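Local atomic coordinates of cellobiose 2-epimerase (Spirochaeta thermophila DSM 6192, PDB entry 5ZIG), a protein that probably catalyses the reversible epimerization of cellobiose to 4-O-beta-D-glucopyranosyl-D-mannose, as a member of the N-acylglucosamine 2-epimerase family. Residues Pro9-Ile14 and Arg395-Ile400; Ala257-Thr262 and Asn386-Leu391; Asn327-Phe332 and Arg336-Ala341. One frame throughout, in Å; residues are numbered along the deposited sequence.

Contact 1 (Pro9-Ile14 and Arg395-Ile400); sequences PTLRQI and RRIDTI
Ile397 packs against Leu11 and Ile14 at the point where the first and last helices of the chain meet. Its CG2 methyl rests 3.7 Å from the backbone O of Leu11 and 4.1 Å from Leu11 CB. Its other branch reaches on to Ile14, where Ile397 CD1 and Ile14 CG2 touch at 3.7 Å, the two side chains crossing at about a right angle. One turn further along, Leu11 CD1 meets Ile400 CG2 at 3.8 Å, again nearly at right angles. Ile397 has CG1 beside its backbone N (chi1 -81°), which leaves CG2 anti to that N and aimed at the Leu11 backbone, with CD1 carried toward Ile14. The short helix segments run roughly antiparallel, at 150°, with axes 10.0 Å apart. Further out, helix 336-352 supplies Cys342 and Trp345 to Ile14 and Leu338 to Ile400, and helix 315-332 adds Phe322 and Tyr329. A salt bridge from Asp398 to Arg15 also ties the two helices together, beside the apolar seam. Branched aliphatic groups make every side-chain contact between 9-14 and 395-400, so the terminal helices are joined here by van der Waals packing of buried methyls.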
loop_
_atom_site.group_PDB
_atom_site.type_symbol
_atom_site.label_atom_id
_atom_site.label_comp_id
_atom_site.label_asym_id
_atom_site.label_seq_id
_atom_site.Cartn_x
_atom_site.Cartn_y
_atom_site.Cartn_z
ATOM N N PRO A 9 11.889 -23.903 -11.966
ATOM C CA PRO A 9 10.566 -24.098 -12.586
ATOM C C PRO A 9 9.412 -23.554 -11.742
ATOM O O PRO A 9 8.423 -23.079 -12.310
ATOM C CB PRO A 9 10.485 -25.625 -12.793
ATOM C CG PRO A 9 11.567 -26.210 -11.955
ATOM C CD PRO A 9 12.613 -25.174 -11.781
ATOM N N THR A 10 9.508 -23.601 -10.408
ATOM C CA THR A 10 8.473 -23.011 -9.559
ATOM C C THR A 10 8.353 -21.503 -9.788
ATOM O O THR A 10 7.242 -20.964 -9.886
ATOM C CB THR A 10 8.783 -23.292 -8.087
ATOM O OG1 THR A 10 9.374 -24.593 -7.961
ATOM C CG2 THR A 10 7.523 -23.217 -7.230
ATOM N N LEU A 11 9.493 -20.805 -9.875
ATOM C CA LEU A 11 9.453 -19.360 -10.068
ATOM C C LEU A 11 8.886 -19.006 -11.437
ATOM O O LEU A 11 8.088 -18.069 -11.557
ATOM C CB LEU A 11 10.852 -18.764 -9.886
ATOM C CG LEU A 11 11.429 -18.838 -8.469
ATOM C CD1 LEU A 11 12.872 -18.320 -8.437
ATOM C CD2 LEU A 11 10.560 -18.060 -7.475
ATOM N N ARG A 12 9.285 -19.744 -12.479
ATOM C CA ARG A 12 8.732 -19.509 -13.813
ATOM C C ARG A 12 7.227 -19.712 -13.814
ATOM O O ARG A 12 6.489 -18.990 -14.493
ATOM C CB ARG A 12 9.356 -20.461 -14.837
ATOM C CG ARG A 12 10.872 -20.383 -14.984
ATOM C CD ARG A 12 11.282 -20.944 -16.341
ATOM N NE ARG A 12 11.052 -22.390 -16.370
ATOM C CZ ARG A 12 11.962 -23.276 -15.999
ATOM N NH1 ARG A 12 13.151 -22.858 -15.569
ATOM N NH2 ARG A 12 11.692 -24.575 -16.057
ATOM N N GLN A 13 6.761 -20.722 -13.083
ATOM C CA GLN A 13 5.332 -20.947 -12.972
ATOM C C GLN A 13 4.642 -19.740 -12.324
ATOM O O GLN A 13 3.665 -19.204 -12.867
ATOM C CB GLN A 13 5.088 -22.244 -12.192
ATOM C CG GLN A 13 3.623 -22.668 -12.027
ATOM C CD GLN A 13 2.841 -22.608 -13.319
ATOM O OE1 GLN A 13 3.392 -22.810 -14.408
ATOM N NE2 GLN A 13 1.543 -22.328 -13.210
ATOM N N ILE A 14 5.169 -19.275 -11.188
ATOM C CA ILE A 14 4.524 -18.187 -10.444
ATOM C C ILE A 14 4.527 -16.898 -11.256
ATOM O O ILE A 14 3.537 -16.152 -11.283
ATOM C CB ILE A 14 5.212 -18.004 -9.080
ATOM C CG1 ILE A 14 4.866 -19.216 -8.217
ATOM C CG2 ILE A 14 4.818 -16.620 -8.413
ATOM C CD1 ILE A 14 5.731 -19.389 -7.001
ATOM N N ARG A 395 8.666 -8.267 -11.818
ATOM C CA ARG A 395 9.973 -7.655 -11.975
ATOM C C ARG A 395 11.019 -8.358 -11.132
ATOM O O ARG A 395 12.155 -8.556 -11.579
ATOM C CB ARG A 395 9.923 -6.177 -11.609
ATOM C CG ARG A 395 10.928 -5.342 -12.401
ATOM C CD ARG A 395 11.202 -4.019 -11.705
ATOM N NE ARG A 395 11.554 -4.183 -10.295
ATOM C CZ ARG A 395 10.768 -3.837 -9.280
ATOM N NH1 ARG A 395 9.573 -3.307 -9.517
ATOM N NH2 ARG A 395 11.164 -4.021 -8.024
ATOM N N ARG A 396 10.658 -8.732 -9.905
ATOM C CA ARG A 396 11.630 -9.334 -9.007
ATOM C C ARG A 396 11.957 -10.756 -9.428
ATOM O O ARG A 396 13.126 -11.164 -9.393
ATOM C CB ARG A 396 11.107 -9.320 -7.573
ATOM C CG ARG A 396 11.121 -7.949 -6.906
ATOM C CD ARG A 396 10.256 -8.027 -5.632
ATOM N NE ARG A 396 9.984 -6.723 -5.031
ATOM C CZ ARG A 396 10.772 -6.135 -4.138
ATOM N NH1 ARG A 396 11.891 -6.728 -3.737
ATOM N NH2 ARG A 396 10.444 -4.951 -3.656
ATOM N N ILE A 397 10.934 -11.543 -9.790
ATOM C CA ILE A 397 11.191 -12.927 -10.179
ATOM C C ILE A 397 12.037 -12.967 -11.443
ATOM O O ILE A 397 13.008 -13.731 -11.526
ATOM C CB ILE A 397 9.875 -13.713 -10.330
ATOM C CG1 ILE A 397 9.379 -14.162 -8.954
ATOM C CG2 ILE A 397 10.079 -14.955 -11.175
ATOM C CD1 ILE A 397 7.997 -14.830 -8.989
ATOM N N ASP A 398 11.717 -12.109 -12.423
ATOM C CA ASP A 398 12.518 -12.002 -13.644
ATOM C C ASP A 398 13.989 -11.745 -13.336
ATOM O O ASP A 398 14.878 -12.391 -13.904
ATOM C CB ASP A 398 11.997 -10.873 -14.535
ATOM C CG ASP A 398 10.730 -11.241 -15.275
ATOM O OD1 ASP A 398 10.238 -12.373 -15.107
ATOM O OD2 ASP A 398 10.226 -10.384 -16.028
ATOM N N THR A 399 14.258 -10.751 -12.482
ATOM C CA THR A 399 15.627 -10.457 -12.057
ATOM C C THR A 399 16.287 -11.688 -11.452
ATOM O O THR A 399 17.464 -11.972 -11.718
ATOM C CB THR A 399 15.617 -9.307 -11.046
ATOM O OG1 THR A 399 15.373 -8.075 -11.729
ATOM C CG2 THR A 399 16.952 -9.213 -10.308
ATOM N N ILE A 400 15.536 -12.446 -10.653
ATOM C CA ILE A 400 16.084 -13.654 -10.056
ATOM C C ILE A 400 16.447 -14.662 -11.144
ATOM O O ILE A 400 17.558 -15.194 -11.173
ATOM C CB ILE A 400 15.095 -14.252 -9.041
ATOM C CG1 ILE A 400 14.914 -13.307 -7.847
ATOM C CG2 ILE A 400 15.563 -15.642 -8.595
ATOM C CD1 ILE A 400 14.024 -13.884 -6.755
#

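Contact 2 (Ala257-Thr262 and Asn386-Leu391); sequences ATWLLT and NSRACL
Trp259 and Arg388 approach from opposite directions, and the far rim of the indole lies against the flat face of the guanidinium. Trp259 CZ2 stands 3.3 Å above the centre of the guanidinium plane, and Trp259 CH2 is 3.4 Å from Arg388 NE. The planes are 71° apart: the arginine presents its face, the tryptophan its edge, with Arg388 CD in the plane of the indole 3.5 Å from Trp259 CH2. Trp259 CG is wedged between its backbone N and carbonyl carbon, a rotamer that sends the six-membered ring toward helix 384-402. Arg388 leaves its helix with CG anti to the backbone N (chi1 -175°) and then bends at chi3 (68°), which turns the guanidinium across the indole rim. Leu260 adds CD2 at 4.0 Å from Arg388 NH1. Both helices belong to the (alpha/alpha)6 barrel of the N-acylglucosamine 2-epimerase family; the centre of the contact lies about 7 Å from the centre of the chain, and a bound 1,2-ethanediol, probably from the crystallisation liquor, is about 4 Å from the Arg388 side chain. Glu199 takes a salt bridge from Arg388 NH1, and Glu320 and Glu256 from NH2. A leucine in place of Arg388 would probably leave these three carboxylates without their shared positive partner and the indole edge without its flat neighbour. Glu320 also accepts from Trp259 NE1 through OE1, while its OE2 faces Arg388 NH2.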
loop_
_atom_site.group_PDB
_atom_site.type_symbol
_atom_site.label_atom_id
_atom_site.label_comp_id
_atom_site.label_asym_id
_atom_site.label_seq_id
_atom_site.Cartn_x
_atom_site.Cartn_y
_atom_site.Cartn_z
ATOM N N ALA A 257 6.372 -3.114 5.625
ATOM C CA ALA A 257 7.362 -2.065 5.872
ATOM C C ALA A 257 8.757 -2.504 5.443
ATOM O O ALA A 257 9.525 -1.690 4.926
ATOM C CB ALA A 257 7.355 -1.647 7.333
ATOM N N THR A 258 9.087 -3.794 5.607
ATOM C CA THR A 258 10.443 -4.230 5.281
ATOM C C THR A 258 10.790 -3.912 3.834
ATOM O O THR A 258 11.879 -3.402 3.555
ATOM C CB THR A 258 10.622 -5.723 5.551
ATOM O OG1 THR A 258 9.771 -6.458 4.675
ATOM C CG2 THR A 258 10.291 -6.052 7.003
ATOM N N TRP A 259 9.865 -4.149 2.900
ATOM C CA TRP A 259 10.262 -3.881 1.534
ATOM C C TRP A 259 10.080 -2.424 1.143
ATOM O O TRP A 259 10.906 -1.904 0.386
ATOM C CB TRP A 259 9.574 -4.825 0.554
ATOM C CG TRP A 259 8.120 -4.671 0.273
ATOM C CD1 TRP A 259 7.083 -5.239 0.965
ATOM C CD2 TRP A 259 7.538 -4.006 -0.850
ATOM N NE1 TRP A 259 5.894 -4.936 0.357
ATOM C CE2 TRP A 259 6.148 -4.186 -0.765
ATOM C CE3 TRP A 259 8.066 -3.287 -1.935
ATOM C CZ2 TRP A 259 5.267 -3.642 -1.700
ATOM C CZ3 TRP A 259 7.200 -2.767 -2.865
ATOM C CH2 TRP A 259 5.809 -2.938 -2.739
ATOM N N LEU A 260 9.032 -1.738 1.638
ATOM C CA LEU A 260 8.938 -0.287 1.431
ATOM C C LEU A 260 10.134 0.434 2.043
ATOM O O LEU A 260 10.673 1.373 1.447
ATOM C CB LEU A 260 7.631 0.273 1.998
ATOM C CG LEU A 260 6.426 0.024 1.088
ATOM C CD1 LEU A 260 5.145 0.458 1.753
ATOM C CD2 LEU A 260 6.637 0.731 -0.244
ATOM N N LEU A 261 10.567 0.003 3.229
ATOM C CA LEU A 261 11.746 0.603 3.837
ATOM C C LEU A 261 12.971 0.352 2.968
ATOM O O LEU A 261 13.776 1.264 2.732
ATOM C CB LEU A 261 11.967 0.050 5.240
ATOM C CG LEU A 261 11.340 0.731 6.461
ATOM C CD1 LEU A 261 9.870 0.967 6.303
ATOM C CD2 LEU A 261 11.605 -0.131 7.675
ATOM N N THR A 262 13.119 -0.885 2.477
ATOM C CA THR A 262 14.200 -1.227 1.560
ATOM C C THR A 262 14.209 -0.315 0.337
ATOM O O THR A 262 15.257 0.227 -0.023
ATOM C CB THR A 262 14.101 -2.710 1.128
ATOM O OG1 THR A 262 14.390 -3.585 2.240
ATOM C CG2 THR A 262 15.047 -2.983 -0.019
ATOM N N ASN A 386 -2.970 -5.993 -4.613
ATOM C CA ASN A 386 -2.810 -7.137 -5.469
ATOM C C ASN A 386 -2.161 -6.845 -6.819
ATOM O O ASN A 386 -1.326 -7.593 -7.204
ATOM C CB ASN A 386 -4.077 -8.020 -5.555
ATOM C CG ASN A 386 -5.291 -7.313 -6.124
ATOM O OD1 ASN A 386 -5.215 -6.215 -6.604
ATOM N ND2 ASN A 386 -6.422 -7.998 -6.089
ATOM N N SER A 387 -2.520 -5.773 -7.503
ATOM C CA SER A 387 -1.868 -5.437 -8.725
ATOM C C SER A 387 -0.399 -5.167 -8.447
ATOM O O SER A 387 0.424 -5.588 -9.196
ATOM C CB SER A 387 -2.401 -4.222 -9.389
ATOM O OG SER A 387 -3.597 -4.433 -10.039
ATOM N N ARG A 388 -0.098 -4.391 -7.416
ATOM C CA ARG A 388 1.300 -4.151 -7.092
ATOM C C ARG A 388 2.042 -5.460 -6.876
ATOM O O ARG A 388 3.176 -5.623 -7.343
ATOM C CB ARG A 388 1.429 -3.282 -5.843
ATOM C CG ARG A 388 2.899 -2.900 -5.524
ATOM C CD ARG A 388 3.007 -1.763 -4.503
ATOM N NE ARG A 388 2.562 -2.171 -3.167
ATOM C CZ ARG A 388 2.691 -1.437 -2.056
ATOM N NH1 ARG A 388 3.276 -0.244 -2.092
ATOM N NH2 ARG A 388 2.230 -1.898 -0.901
ATOM N N ALA A 389 1.425 -6.391 -6.142
ATOM C CA ALA A 389 2.094 -7.641 -5.816
ATOM C C ALA A 389 2.410 -8.412 -7.073
ATOM O O ALA A 389 3.454 -9.055 -7.156
ATOM C CB ALA A 389 1.235 -8.471 -4.863
ATOM N N CYS A 390 1.558 -8.285 -8.089
ATOM C CA CYS A 390 1.825 -8.917 -9.373
ATOM C C CYS A 390 2.949 -8.203 -10.118
ATOM O O CYS A 390 3.844 -8.852 -10.677
ATOM C CB CYS A 390 0.546 -8.937 -10.217
ATOM S SG CYS A 390 -0.792 -9.975 -9.589
ATOM N N LEU A 391 2.912 -6.864 -10.147
ATOM C CA LEU A 391 3.962 -6.103 -10.824
ATOM C C LEU A 391 5.298 -6.243 -10.107
ATOM O O LEU A 391 6.333 -6.447 -10.746
ATOM C CB LEU A 391 3.569 -4.628 -10.931
ATOM C CG LEU A 391 2.434 -4.355 -11.930
ATOM C CD1 LEU A 391 1.758 -3.024 -11.615
ATOM C CD2 LEU A 391 2.917 -4.396 -13.387
#

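Contact 3 (Asn327-Phe332 and Arg336-Ala341); sequences NAYSLF and RYLDHA
With chi1 at 170°, Tyr329 swings its ring away from its own backbone N and against Leu338, while Tyr337 keeps CG beside its own N and turns its ring over Ala328. Both residues belong to an antiparallel helical hairpin: helices 315-332 and 336-352 follow one another through a short loop, their segments 173° apart in direction with axes 8.3 Å from each other. Such hairpins are the building units of the alpha/alpha barrel. Backbones come close enough that Tyr329 CA and Tyr337 CA are 5.3 Å apart, and Tyr337 CB packs 3.8 Å from the Tyr329 backbone N. Two CH-pi contacts carry the interface, each using a ring from a different helix. In the first, Ala328 is small enough for the Tyr337 ring to lie close to helix 315-332, with Ala328 CB 3.6 Å from the ring centroid. Phe332 CD2 lies further out, at 4.5 Å from Tyr337 CE2. Around them, Met285 of helix 275-294 touches both Ala328 and Tyr337, and Leu3 near the N-terminus reaches both Tyr329 and Leu338. In the second CH-pi contact Leu338 CD1 stands 3.6 Å from the centroid of the Tyr329 ring, only 2° off the ring normal.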
loop_
_atom_site.group_PDB
_atom_site.type_symbol
_atom_site.label_atom_id
_atom_site.label_comp_id
_atom_site.label_asym_id
_atom_site.label_seq_id
_atom_site.Cartn_x
_atom_site.Cartn_y
_atom_site.Cartn_z
ATOM N N ASN A 327 11.575 -9.832 -1.497
ATOM C CA ASN A 327 12.537 -8.802 -1.130
ATOM C C ASN A 327 13.576 -9.340 -0.158
ATOM O O ASN A 327 14.751 -8.986 -0.243
ATOM C CB ASN A 327 11.795 -7.610 -0.508
ATOM C CG ASN A 327 12.700 -6.422 -0.276
ATOM O OD1 ASN A 327 13.170 -5.784 -1.214
ATOM N ND2 ASN A 327 12.949 -6.122 0.980
ATOM N N ALA A 328 13.144 -10.163 0.801
ATOM C CA ALA A 328 14.060 -10.694 1.800
ATOM C C ALA A 328 15.072 -11.656 1.192
ATOM O O ALA A 328 16.192 -11.780 1.706
ATOM C CB ALA A 328 13.284 -11.404 2.902
ATOM N N TYR A 329 14.689 -12.370 0.136
ATOM C CA TYR A 329 15.669 -13.182 -0.569
ATOM C C TYR A 329 16.731 -12.292 -1.212
ATOM O O TYR A 329 17.927 -12.486 -0.997
ATOM C CB TYR A 329 14.992 -14.060 -1.616
ATOM C CG TYR A 329 15.999 -14.746 -2.526
ATOM C CD1 TYR A 329 16.776 -15.807 -2.069
ATOM C CD2 TYR A 329 16.191 -14.310 -3.829
ATOM C CE1 TYR A 329 17.715 -16.420 -2.901
ATOM C CE2 TYR A 329 17.129 -14.910 -4.660
ATOM C CZ TYR A 329 17.881 -15.963 -4.198
ATOM O OH TYR A 329 18.795 -16.553 -5.055
ATOM N N SER A 330 16.302 -11.279 -1.973
ATOM C CA SER A 330 17.253 -10.405 -2.652
ATOM C C SER A 330 18.173 -9.696 -1.671
ATOM O O SER A 330 19.297 -9.343 -2.029
ATOM C CB SER A 330 16.513 -9.381 -3.505
ATOM O OG SER A 330 15.763 -10.033 -4.516
ATOM N N LEU A 331 17.723 -9.488 -0.435
ATOM C CA LEU A 331 18.550 -8.793 0.541
ATOM C C LEU A 331 19.563 -9.729 1.185
ATOM O O LEU A 331 20.737 -9.375 1.324
ATOM C CB LEU A 331 17.680 -8.160 1.630
ATOM C CG LEU A 331 16.976 -6.840 1.365
ATOM C CD1 LEU A 331 16.330 -6.362 2.656
ATOM C CD2 LEU A 331 17.943 -5.793 0.818
ATOM N N PHE A 332 19.127 -10.918 1.597
ATOM C CA PHE A 332 19.951 -11.797 2.409
ATOM C C PHE A 332 20.330 -13.088 1.695
ATOM O O PHE A 332 21.068 -13.901 2.264
ATOM C CB PHE A 332 19.232 -12.095 3.735
ATOM C CG PHE A 332 18.832 -10.850 4.499
ATOM C CD1 PHE A 332 19.790 -10.084 5.159
ATOM C CD2 PHE A 332 17.505 -10.428 4.534
ATOM C CE1 PHE A 332 19.429 -8.931 5.857
ATOM C CE2 PHE A 332 17.142 -9.277 5.219
ATOM C CZ PHE A 332 18.107 -8.525 5.881
ATOM N N ARG A 336 15.288 -19.885 1.499
ATOM C CA ARG A 336 14.082 -20.211 2.254
ATOM C C ARG A 336 13.038 -19.097 2.187
ATOM O O ARG A 336 11.837 -19.372 2.313
ATOM C CB ARG A 336 14.444 -20.513 3.714
ATOM C CG ARG A 336 13.260 -20.905 4.581
ATOM C CD ARG A 336 13.632 -21.934 5.628
ATOM N NE ARG A 336 12.486 -22.262 6.471
ATOM C CZ ARG A 336 11.513 -23.096 6.112
ATOM N NH1 ARG A 336 11.555 -23.691 4.925
ATOM N NH2 ARG A 336 10.501 -23.336 6.939
ATOM N N TYR A 337 13.466 -17.851 1.982
ATOM C CA TYR A 337 12.500 -16.772 1.810
ATOM C C TYR A 337 11.676 -16.973 0.546
ATOM O O TYR A 337 10.475 -16.682 0.531
ATOM C CB TYR A 337 13.207 -15.419 1.792
ATOM C CG TYR A 337 13.621 -14.962 3.164
ATOM C CD1 TYR A 337 12.683 -14.770 4.170
ATOM C CD2 TYR A 337 14.956 -14.725 3.458
ATOM C CE1 TYR A 337 13.069 -14.364 5.447
ATOM C CE2 TYR A 337 15.350 -14.327 4.715
ATOM C CZ TYR A 337 14.410 -14.139 5.709
ATOM O OH TYR A 337 14.833 -13.730 6.962
ATOM N N LEU A 338 12.292 -17.516 -0.506
ATOM C CA LEU A 338 11.547 -17.842 -1.717
ATOM C C LEU A 338 10.543 -18.968 -1.470
ATOM O O LEU A 338 9.438 -18.948 -2.026
ATOM C CB LEU A 338 12.512 -18.221 -2.843
ATOM C CG LEU A 338 13.436 -17.120 -3.373
ATOM C CD1 LEU A 338 14.321 -17.617 -4.511
ATOM C CD2 LEU A 338 12.617 -15.890 -3.801
ATOM N N ASP A 339 10.919 -19.969 -0.660
ATOM C CA ASP A 339 9.970 -21.007 -0.264
ATOM C C ASP A 339 8.720 -20.377 0.337
ATOM O O ASP A 339 7.584 -20.760 0.014
ATOM C CB ASP A 339 10.607 -21.965 0.756
ATOM C CG ASP A 339 11.764 -22.791 0.179
ATOM O OD1 ASP A 339 11.764 -23.072 -1.032
ATOM O OD2 ASP A 339 12.682 -23.159 0.945
ATOM N N HIS A 340 8.930 -19.397 1.208
ATOM C CA HIS A 340 7.837 -18.718 1.880
ATOM C C HIS A 340 6.956 -17.975 0.877
ATOM O O HIS A 340 5.740 -18.183 0.833
ATOM C CB HIS A 340 8.429 -17.790 2.952
ATOM C CG HIS A 340 9.059 -18.530 4.103
ATOM N ND1 HIS A 340 8.545 -19.713 4.606
ATOM C CD2 HIS A 340 10.156 -18.256 4.850
ATOM C CE1 HIS A 340 9.291 -20.122 5.618
ATOM N NE2 HIS A 340 10.273 -19.254 5.789
ATOM N N ALA A 341 7.563 -17.132 0.034
ATOM C CA ALA A 341 6.824 -16.452 -1.029
ATOM C C ALA A 341 5.986 -17.434 -1.845
ATOM O O ALA A 341 4.779 -17.245 -2.018
ATOM C CB ALA A 341 7.782 -15.703 -1.949
#

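In the fold
The three contacts are nested along the chain: contact 3 lies inside the loop closed by contact 2, and contact 2 inside that closed by contact 1. Contacts 1 and 2 share helix 384-402, with centres about 16 Å apart; the centre of contact 3 lies about 12 Å from that of contact 1 and about 13 Å from that of contact 2. Contact 2 is nearest the centre of the chain, while contacts 1 and 3 sit farther out. Arg396 NH2 packs on Trp259 CE3, and Asn327 of contact 3 probably hydrogen-bonds to Arg396 of contact 1 and Thr262 of contact 2. The last helix thus runs from Arg388 to the first helix, joining the chain ends.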